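Local coordinates for pullulanase C protein (Klebsiella pneumoniae subsp. pneumoniae NTUH-K2044, PDB 5HJ1), which probably serves the type II secretion system that exports pullulanase, and carries a PDZ domain that can hold a fatty acid, at residues L55-N60 with T86-G91. Residues are numbered along the deposited sequence; the frame is centred on the assembly and turned at random.
Sequences LAIALN and TVEREG
Ile57 turns CG1 into the crowded position between its backbone N and carbonyl carbon (chi1 63°), so that its side chain crosses that of Thr86 obliquely, CG1 lying 4.0 Å from CG2 of Thr86. That methyl is anti to the backbone N of Thr86, which places OG1 beside the N, where it hydrogen-bonds Asp95 on strand 92-99. CB of Ala58 packs 3.7 Å from CB of Thr86. Leu55, with CG anti to its N (chi1 -176°), runs alongside the extended Glu88 in the same direction, and its CD2 comes to 4.0 Å from OE1 of Glu88. The Ile57 side chain crosses that of Glu88 at about a right angle, with CD1 4.1 Å from OE2 of Glu88, whose salt bridge to Arg93 probably balances the charge.

Beneath these side chains the antiparallel backbones are paired by a short bond from Glu88 N to Leu55 O, 2.7 Å, and a longer return from Leu55 N to Glu88 O, 3.1 Å. Farther along, Thr86 O receives Ile57 N at 2.9 Å, in the carbonyl plane, and more weakly Ala58 N at 3.3 Å. Thr86 N reaches Ala58 O from above the carbonyl plane.

On the other face lie Ala56 and Val87, and Ala56 touches the bound vaccenic acid. Ile57, at psi -16°, and Ala58 both face Thr86, a classic beta bulge in strand 54-59 where it pairs with strand 82-89 in the PDZ domain's antiparallel sheet.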
loop_
_atom_site.group_PDB
_atom_site.type_symbol
_atom_site.label_atom_id
_atom_site.label_comp_id
_atom_site.label_asym_id
_atom_site.label_seq_id
_atom_site.Cartn_x
_atom_site.Cartn_y
_atom_site.Cartn_z
ATOM N N LEU A 55 0.312 2.503 -8.053
ATOM C CA LEU A 55 0.404 3.631 -7.109
ATOM C C LEU A 55 -0.637 3.494 -6.044
ATOM O O LEU A 55 -1.834 3.669 -6.369
ATOM C CB LEU A 55 0.283 4.958 -7.859
ATOM C CG LEU A 55 0.469 6.192 -6.989
ATOM C CD1 LEU A 55 1.918 6.412 -6.649
ATOM C CD2 LEU A 55 -0.097 7.478 -7.641
ATOM N N ALA A 56 -0.225 3.129 -4.840
ATOM C CA ALA A 56 -1.147 3.020 -3.690
ATOM C C ALA A 56 -1.545 4.401 -3.191
ATOM O O ALA A 56 -0.701 5.220 -2.821
ATOM C CB ALA A 56 -0.562 2.224 -2.563
ATOM N N ILE A 57 -2.864 4.643 -3.187
ATOM C CA ILE A 57 -3.395 5.929 -2.736
ATOM C C ILE A 57 -4.350 5.851 -1.513
ATOM O O ILE A 57 -4.605 6.912 -0.894
ATOM C CB ILE A 57 -4.057 6.722 -3.909
ATOM C CG1 ILE A 57 -5.235 5.985 -4.451
ATOM C CG2 ILE A 57 -3.023 7.037 -4.984
ATOM C CD1 ILE A 57 -6.094 6.801 -5.392
ATOM N N ALA A 58 -4.864 4.698 -1.171
ATOM C CA ALA A 58 -5.738 4.549 0.018
ATOM C C ALA A 58 -5.539 3.204 0.647
ATOM O O ALA A 58 -5.285 2.219 -0.043
ATOM C CB ALA A 58 -7.219 4.791 -0.334
ATOM N N LEU A 59 -5.757 3.158 1.953
ATOM C CA LEU A 59 -5.667 1.904 2.735
ATOM C C LEU A 59 -6.938 1.899 3.576
ATOM O O LEU A 59 -7.186 2.804 4.364
ATOM C CB LEU A 59 -4.426 1.903 3.624
ATOM C CG LEU A 59 -4.310 0.747 4.633
ATOM C CD1 LEU A 59 -4.176 -0.606 4.004
ATOM C CD2 LEU A 59 -3.084 0.970 5.548
ATOM N N ASN A 60 -7.806 0.882 3.313
ATOM C CA ASN A 60 -9.121 0.811 3.991
ATOM C C ASN A 60 -9.905 2.083 3.899
ATOM O O ASN A 60 -10.552 2.569 4.844
ATOM C CB ASN A 60 -8.977 0.409 5.441
ATOM C CG ASN A 60 -8.335 -0.925 5.582
ATOM O OD1 ASN A 60 -8.723 -1.893 4.887
ATOM N ND2 ASN A 60 -7.365 -1.025 6.444
ATOM N N THR A 86 -6.423 0.704 -2.281
ATOM C CA THR A 86 -6.820 1.367 -3.492
ATOM C C THR A 86 -5.546 1.790 -4.239
ATOM O O THR A 86 -4.725 2.484 -3.646
ATOM C CB THR A 86 -7.684 2.584 -3.235
ATOM O OG1 THR A 86 -8.823 2.204 -2.464
ATOM C CG2 THR A 86 -8.153 3.196 -4.518
ATOM N N VAL A 87 -5.436 1.354 -5.484
ATOM C CA VAL A 87 -4.316 1.746 -6.329
ATOM C C VAL A 87 -4.798 2.502 -7.562
ATOM O O VAL A 87 -5.945 2.305 -7.988
ATOM C CB VAL A 87 -3.468 0.509 -6.773
ATOM C CG1 VAL A 87 -2.871 -0.205 -5.568
ATOM C CG2 VAL A 87 -4.256 -0.429 -7.619
ATOM N N GLU A 88 -3.944 3.372 -8.091
ATOM C CA GLU A 88 -4.199 4.035 -9.372
ATOM C C GLU A 88 -3.248 3.304 -10.363
ATOM O O GLU A 88 -1.996 3.055 -10.101
ATOM C CB GLU A 88 -3.863 5.507 -9.202
ATOM C CG GLU A 88 -4.711 6.447 -10.026
ATOM C CD GLU A 88 -4.481 7.884 -9.592
ATOM O OE1 GLU A 88 -3.333 8.347 -9.738
ATOM O OE2 GLU A 88 -5.428 8.520 -9.069
ATOM N N ARG A 89 -3.823 2.911 -11.486
ATOM C CA ARG A 89 -3.102 2.131 -12.481
ATOM C C ARG A 89 -3.540 2.697 -13.858
ATOM O O ARG A 89 -4.715 2.645 -14.171
ATOM C CB ARG A 89 -3.534 0.664 -12.231
ATOM C CG ARG A 89 -3.066 -0.343 -13.261
ATOM C CD ARG A 89 -3.767 -1.618 -12.925
ATOM N NE ARG A 89 -3.432 -2.132 -11.598
ATOM C CZ ARG A 89 -4.012 -3.194 -11.046
ATOM N NH1 ARG A 89 -5.017 -3.829 -11.677
ATOM N NH2 ARG A 89 -3.610 -3.636 -9.886
ATOM N N GLU A 90 -2.577 3.195 -14.654
ATOM C CA GLU A 90 -2.859 3.914 -15.935
ATOM C C GLU A 90 -4.134 4.778 -15.871
ATOM O O GLU A 90 -5.058 4.606 -16.667
ATOM C CB GLU A 90 -2.778 3.063 -17.221
ATOM C CG GLU A 90 -3.367 1.661 -17.211
ATOM C CD GLU A 90 -2.348 0.579 -16.865
ATOM O OE1 GLU A 90 -2.778 -0.569 -16.561
ATOM O OE2 GLU A 90 -1.127 0.861 -16.921
ATOM N N GLY A 91 -4.183 5.661 -14.876
ATOM C CA GLY A 91 -5.313 6.596 -14.685
ATOM C C GLY A 91 -6.531 6.139 -13.897
ATOM O O GLY A 91 -7.277 6.983 -13.373
#